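Local atomic coordinates of phosphothreonine lyase ospF (Shigella flexneri, PDB entry 3I0U), a protein that acts as a type III effector that removes the phosphate of phosphothreonine by beta-elimination rather than hydrolysis, probably in host MAP kinases. Residues A[175-180]-A[188-193]; A[35-40]-A[101-106]. All blocks are in the same frame, centred on the assembly; numbering follows the deposited sequence.

Interaction 1 (A[175-180]-A[188-193]); sequences PASDVR and SYRNEL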
loop_
_atom_site.group_PDB
_atom_site.type_symbol
_atom_site.label_atom_id
_atom_site.label_comp_id
_atom_site.label_asym_id
_atom_site.label_seq_id
_atom_site.Cartn_x
_atom_site.Cartn_y
_atom_site.Cartn_z
ATOM N N PRO A 175 -8.645 -10.375 4.193
ATOM C CA PRO A 175 -9.391 -10.339 5.448
ATOM C C PRO A 175 -10.854 -10.005 5.196
ATOM O O PRO A 175 -11.168 -9.150 4.368
ATOM C CB PRO A 175 -8.722 -9.226 6.247
ATOM C CG PRO A 175 -7.521 -8.807 5.464
ATOM C CD PRO A 175 -7.704 -9.246 4.064
ATOM N N ALA A 176 -11.731 -10.698 5.913
ATOM C CA ALA A 176 -13.177 -10.502 5.855
ATOM C C ALA A 176 -13.589 -9.045 6.021
ATOM O O ALA A 176 -14.575 -8.625 5.420
ATOM C CB ALA A 176 -13.873 -11.355 6.906
ATOM N N SER A 177 -12.816 -8.307 6.828
ATOM C CA SER A 177 -12.985 -6.868 7.097
ATOM C C SER A 177 -12.853 -5.989 5.833
ATOM O O SER A 177 -13.429 -4.935 5.748
ATOM C CB SER A 177 -11.920 -6.417 8.122
ATOM O OG SER A 177 -10.584 -6.372 7.553
ATOM N N ASP A 178 -12.060 -6.426 4.868
ATOM C CA ASP A 178 -11.714 -5.598 3.749
ATOM C C ASP A 178 -12.742 -5.618 2.638
ATOM O O ASP A 178 -13.545 -6.550 2.539
ATOM C CB ASP A 178 -10.383 -6.055 3.186
ATOM C CG ASP A 178 -9.221 -5.649 4.042
ATOM O OD1 ASP A 178 -9.435 -5.390 5.250
ATOM O OD2 ASP A 178 -8.103 -5.591 3.485
ATOM N N VAL A 179 -12.710 -4.568 1.810
ATOM C CA VAL A 179 -13.465 -4.528 0.548
ATOM C C VAL A 179 -12.524 -4.419 -0.646
ATOM O O VAL A 179 -11.411 -3.892 -0.543
ATOM C CB VAL A 179 -14.575 -3.404 0.490
ATOM C CG1 VAL A 179 -15.606 -3.602 1.587
ATOM C CG2 VAL A 179 -14.000 -1.980 0.545
ATOM N N ARG A 180 -12.974 -4.949 -1.768
ATOM C CA ARG A 180 -12.234 -4.876 -3.018
ATOM C C ARG A 180 -13.216 -4.997 -4.161
ATOM O O ARG A 180 -14.240 -5.667 -4.029
ATOM C CB ARG A 180 -11.156 -5.967 -3.129
ATOM C CG ARG A 180 -11.545 -7.353 -2.647
ATOM C CD ARG A 180 -10.400 -8.395 -2.897
ATOM N NE ARG A 180 -10.535 -8.919 -4.250
ATOM C CZ ARG A 180 -11.342 -9.934 -4.597
ATOM N NH1 ARG A 180 -11.447 -10.321 -5.876
ATOM N NH2 ARG A 180 -12.040 -10.586 -3.671
ATOM N N SER A 188 -6.668 -5.224 -1.287
ATOM C CA SER A 188 -7.969 -4.984 -0.669
ATOM C C SER A 188 -7.911 -3.776 0.248
ATOM O O SER A 188 -6.835 -3.372 0.638
ATOM C CB SER A 188 -8.504 -6.222 0.038
ATOM O OG SER A 188 -7.649 -6.600 1.083
ATOM N N TYR A 189 -9.059 -3.180 0.556
ATOM C CA TYR A 189 -9.092 -1.929 1.290
ATOM C C TYR A 189 -9.794 -2.020 2.648
ATOM O O TYR A 189 -10.836 -2.682 2.782
ATOM C CB TYR A 189 -9.771 -0.843 0.441
ATOM C CG TYR A 189 -10.175 0.411 1.206
ATOM C CD1 TYR A 189 -9.227 1.382 1.569
ATOM C CD2 TYR A 189 -11.522 0.624 1.572
ATOM C CE1 TYR A 189 -9.615 2.547 2.285
ATOM C CE2 TYR A 189 -11.921 1.776 2.288
ATOM C CZ TYR A 189 -10.968 2.728 2.633
ATOM O OH TYR A 189 -11.385 3.829 3.330
ATOM N N ARG A 190 -9.253 -1.274 3.612
ATOM C CA ARG A 190 -9.887 -1.086 4.891
ATOM C C ARG A 190 -9.721 0.353 5.420
ATOM O O ARG A 190 -8.654 0.951 5.274
ATOM C CB ARG A 190 -9.306 -2.112 5.873
ATOM C CG ARG A 190 -9.588 -1.825 7.292
ATOM C CD ARG A 190 -9.825 -3.068 8.190
ATOM N NE ARG A 190 -10.761 -2.412 9.060
ATOM C CZ ARG A 190 -11.003 -2.584 10.343
ATOM N NH1 ARG A 190 -11.824 -1.718 10.891
ATOM N NH2 ARG A 190 -10.526 -3.589 11.048
ATOM N N ASN A 191 -10.793 0.904 6.010
ATOM C CA ASN A 191 -10.690 2.010 6.956
ATOM C C ASN A 191 -10.874 1.553 8.429
ATOM O O ASN A 191 -11.962 1.097 8.816
ATOM C CB ASN A 191 -11.701 3.090 6.615
ATOM C CG ASN A 191 -11.468 4.381 7.388
ATOM O OD1 ASN A 191 -11.708 4.446 8.609
ATOM N ND2 ASN A 191 -11.016 5.419 6.684
ATOM N N GLU A 192 -9.822 1.706 9.241
ATOM C CA GLU A 192 -9.875 1.434 10.687
ATOM C C GLU A 192 -10.978 2.130 11.464
ATOM O O GLU A 192 -11.626 1.475 12.266
ATOM C CB GLU A 192 -8.573 1.792 11.381
ATOM C CG GLU A 192 -7.330 1.487 10.607
ATOM C CD GLU A 192 -6.080 1.710 11.440
ATOM O OE1 GLU A 192 -4.988 1.236 11.013
ATOM O OE2 GLU A 192 -6.202 2.365 12.518
ATOM N N LEU A 193 -11.189 3.432 11.267
ATOM C CA LEU A 193 -12.247 4.151 12.021
ATOM C C LEU A 193 -13.624 3.505 11.874
ATOM O O LEU A 193 -14.341 3.372 12.857
ATOM C CB LEU A 193 -12.337 5.628 11.631
ATOM C CG LEU A 193 -11.051 6.430 11.431
ATOM C CD1 LEU A 193 -11.398 7.807 10.920
ATOM C CD2 LEU A 193 -10.243 6.512 12.719
#
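Val179 and Tyr189 form a single antiparallel bridge that lays the loop after helix 147-166 against strand 187-191, the last strand on one side of the sheet. Their CA atoms are 5.1 Å apart, and two bonds identify a hydrogen-bonded pair: Val179 N gives to Tyr189 O at 2.8 Å (N-H...O 164°), while Tyr189 N gives to Val179 O at 2.7 Å. Ser188 and Arg190 turn their backbones the other way, to His83 and Lys81 of strand 80-84, so the loop occupies the edge that the sheet does not use. Upstream, residues Pro175 to Asp178 make a type I turn that leads into the bridge.

Val179 and Tyr189 point the same way side by side. Val179 CG2 meets the Tyr189 ring at its edge, in plane, 3.7 Å from Tyr189 CD2; the hydroxyl end of Tyr189 is held by Asp80. Next to the bridge, Ser188 OG sits between its own N and carbonyl carbon (chi1 62°), a rotation that directs it at Asp178. Ser188 OG donates to Asp178 OD2 at 2.6 Å, a distance to be taken with caution because that oxygen's place is less sure. Asp178 OD1 receives Ser177 OG on its anti side at 2.8 Å, with the donor 28° out of the carboxylate plane. The chain of Arg190 crosses Asp178 at about a right angle, bringing Arg190 CB within 3.3 Å of Asp178 OD1, yet Arg190 NE stays 5.0 Å from that oxygen.

Chemically, then, the carboxylate takes one hydroxyl, Ser177 OG, on OD1 and probably a second, Ser188 OG, on the less certain OD2, while Arg190 meets it through its aliphatic stem, perhaps with a modest electrostatic pull across the gap.

Interaction 2 (A[35-40]-A[101-106]); sequences NVPTYS and LLFSED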
loop_
_atom_site.group_PDB
_atom_site.type_symbol
_atom_site.label_atom_id
_atom_site.label_comp_id
_atom_site.label_asym_id
_atom_site.label_seq_id
_atom_site.Cartn_x
_atom_site.Cartn_y
_atom_site.Cartn_z
ATOM N N ASN A 35 18.556 -0.637 -6.231
ATOM C CA ASN A 35 19.188 -1.209 -5.045
ATOM C C ASN A 35 18.143 -1.475 -3.982
ATOM O O ASN A 35 17.782 -0.591 -3.192
ATOM C CB ASN A 35 20.348 -0.357 -4.542
ATOM C CG ASN A 35 21.547 -0.458 -5.444
ATOM O OD1 ASN A 35 21.855 -1.554 -5.952
ATOM N ND2 ASN A 35 22.229 0.674 -5.677
ATOM N N VAL A 36 17.605 -2.685 -4.016
ATOM C CA VAL A 36 16.559 -3.034 -3.082
ATOM C C VAL A 36 17.012 -4.228 -2.288
ATOM O O VAL A 36 17.651 -5.135 -2.830
ATOM C CB VAL A 36 15.209 -3.339 -3.759
ATOM C CG1 VAL A 36 14.503 -2.057 -4.095
ATOM C CG2 VAL A 36 15.388 -4.179 -5.009
ATOM N N PRO A 37 16.680 -4.245 -0.997
ATOM C CA PRO A 37 17.028 -5.371 -0.197
ATOM C C PRO A 37 16.153 -6.551 -0.569
ATOM O O PRO A 37 15.004 -6.380 -1.017
ATOM C CB PRO A 37 16.686 -4.892 1.209
ATOM C CG PRO A 37 15.586 -3.967 1.008
ATOM C CD PRO A 37 15.955 -3.235 -0.215
ATOM N N THR A 38 16.702 -7.739 -0.349
ATOM C CA THR A 38 15.979 -8.973 -0.588
ATOM C C THR A 38 15.053 -9.162 0.624
ATOM O O THR A 38 15.239 -8.475 1.643
ATOM C CB THR A 38 16.980 -10.125 -0.699
ATOM O OG1 THR A 38 17.557 -10.325 0.586
ATOM C CG2 THR A 38 18.100 -9.785 -1.674
ATOM N N TYR A 39 14.088 -10.084 0.520
ATOM C CA TYR A 39 13.325 -10.546 1.695
ATOM C C TYR A 39 14.138 -10.931 2.931
ATOM O O TYR A 39 13.833 -10.441 4.029
ATOM C CB TYR A 39 12.408 -11.710 1.378
ATOM C CG TYR A 39 11.398 -11.948 2.479
ATOM C CD1 TYR A 39 10.431 -10.970 2.779
ATOM C CD2 TYR A 39 11.400 -13.133 3.214
ATOM C CE1 TYR A 39 9.493 -11.159 3.741
ATOM C CE2 TYR A 39 10.454 -13.342 4.217
ATOM C CZ TYR A 39 9.504 -12.325 4.466
ATOM O OH TYR A 39 8.539 -12.472 5.432
ATOM N N SER A 40 15.156 -11.776 2.782
ATOM C CA SER A 40 15.926 -12.131 3.964
ATOM C C SER A 40 16.691 -10.933 4.543
ATOM O O SER A 40 16.855 -10.858 5.759
ATOM C CB SER A 40 16.814 -13.375 3.789
ATOM O OG SER A 40 17.925 -13.108 2.976
ATOM N N LEU A 101 8.829 -1.210 -6.439
ATOM C CA LEU A 101 7.736 -0.270 -6.363
ATOM C C LEU A 101 7.594 0.282 -4.959
ATOM O O LEU A 101 7.542 1.509 -4.766
ATOM C CB LEU A 101 6.413 -0.859 -6.893
ATOM C CG LEU A 101 6.388 -1.007 -8.426
ATOM C CD1 LEU A 101 5.525 -2.171 -8.848
ATOM C CD2 LEU A 101 5.992 0.273 -9.188
ATOM N N LEU A 102 7.524 -0.617 -3.982
ATOM C CA LEU A 102 7.506 -0.229 -2.575
ATOM C C LEU A 102 8.685 0.651 -2.122
ATOM O O LEU A 102 8.518 1.432 -1.209
ATOM C CB LEU A 102 7.399 -1.445 -1.687
ATOM C CG LEU A 102 6.184 -2.337 -1.902
ATOM C CD1 LEU A 102 6.451 -3.743 -1.363
ATOM C CD2 LEU A 102 4.956 -1.718 -1.264
ATOM N N PHE A 103 9.849 0.566 -2.761
ATOM C CA PHE A 103 10.967 1.445 -2.383
ATOM C C PHE A 103 11.186 2.578 -3.369
ATOM O O PHE A 103 12.205 3.232 -3.316
ATOM C CB PHE A 103 12.280 0.658 -2.237
ATOM C CG PHE A 103 12.385 -0.174 -0.972
ATOM C CD1 PHE A 103 12.748 0.408 0.247
ATOM C CD2 PHE A 103 12.149 -1.549 -1.008
ATOM C CE1 PHE A 103 12.862 -0.371 1.391
ATOM C CE2 PHE A 103 12.265 -2.332 0.156
ATOM C CZ PHE A 103 12.612 -1.739 1.337
ATOM N N SER A 104 10.232 2.808 -4.273
ATOM C CA SER A 104 10.413 3.790 -5.341
ATOM C C SER A 104 10.297 5.203 -4.792
ATOM O O SER A 104 9.508 5.451 -3.880
ATOM C CB SER A 104 9.384 3.589 -6.441
ATOM O OG SER A 104 9.376 4.754 -7.274
ATOM N N GLU A 105 11.079 6.125 -5.328
ATOM C CA GLU A 105 11.016 7.477 -4.797
ATOM C C GLU A 105 9.710 8.180 -5.200
ATOM O O GLU A 105 9.316 9.162 -4.563
ATOM C CB GLU A 105 12.229 8.297 -5.178
ATOM C CG GLU A 105 12.563 8.273 -6.641
ATOM C CD GLU A 105 13.731 9.189 -6.949
ATOM O OE1 GLU A 105 14.461 9.555 -5.997
ATOM O OE2 GLU A 105 13.916 9.565 -8.126
ATOM N N ASP A 106 9.032 7.602 -6.202
ATOM C CA ASP A 106 7.734 8.024 -6.674
ATOM C C ASP A 106 6.517 7.406 -6.008
ATOM O O ASP A 106 5.383 7.870 -6.252
ATOM C CB ASP A 106 7.631 7.665 -8.119
ATOM C CG ASP A 106 8.610 8.385 -8.942
ATOM O OD1 ASP A 106 8.575 9.648 -8.939
ATOM O OD2 ASP A 106 9.385 7.666 -9.614
#
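Val36 and Phe103 make the closest backbone approach, with CA atoms 7.2 Å apart, and no hydrogen bond joins the two segments; the distance and the lack of bonds together mark a contact made by side chains. Residues 35-38 run extended into helix 39-44, whereas 101-106 leaves helix 91-102, Phe103 being the first residue to depart from helical backbone angles. Thr38 stands at the N-cap of helix 39-44, and Asp41 returns a side-chain bond to Thr38 N, as in a capping box. Past Phe103, Ser104 OG accepts from Asp106 N at 3.1 Å in an ST turn, and the same oxygen also bonds to Lys31 O.

The packing centres on the Phe103 ring. Pro37 approaches from the opposite direction and lays its CD over one face as a CH-pi contact, 4.2 Å from the centroid of the Phe103 ring and 24° off the normal. That carbon is offset toward the rim, and the neighbouring Pro37 CG lies 3.7 Å from Phe103 CZ, so the pyrrolidine covers the far end of the ring. Val36 CG1 serves the near end, 3.9 Å from Phe103 CD2; the two side chains cross at a slant, with CG1 neither over the face nor at the edge. This methyl is anti to the carbonyl carbon (chi1 -80°), which brings Val36 CG1 to 4.0 Å from Phe103 CB.

Trp112 and Phe53 meet the same phenylalanine edge-to-face, and Tyr50 touches both it and Pro37. The buried group thus belongs to an aromatic cluster, an apolar core element of an alpha+beta fold in which Phe103, just past helix 91-102, joins that helix end to the segment leading into helix 39-44 and to aromatic residues of the sheet.

Interaction 2 comes first along the chain, since its second segment ends before residue 175 begins interaction 1. The two lie on opposite sides of the chain's centre, with centres 25 Å apart and nearest atoms about 12 Å apart, so neither touches the other. What they have in common is the seven-stranded antiparallel sheet. Interaction 1 includes edge strand 187-191 and adds residues 175-180 to its outer side. Interaction 2 reaches from Tyr50 on the opposite edge strand, 47-50, to inner strands through Phe53 and Trp112. Together they join loops and helix ends to well-separated parts of one sheet within a single family fold.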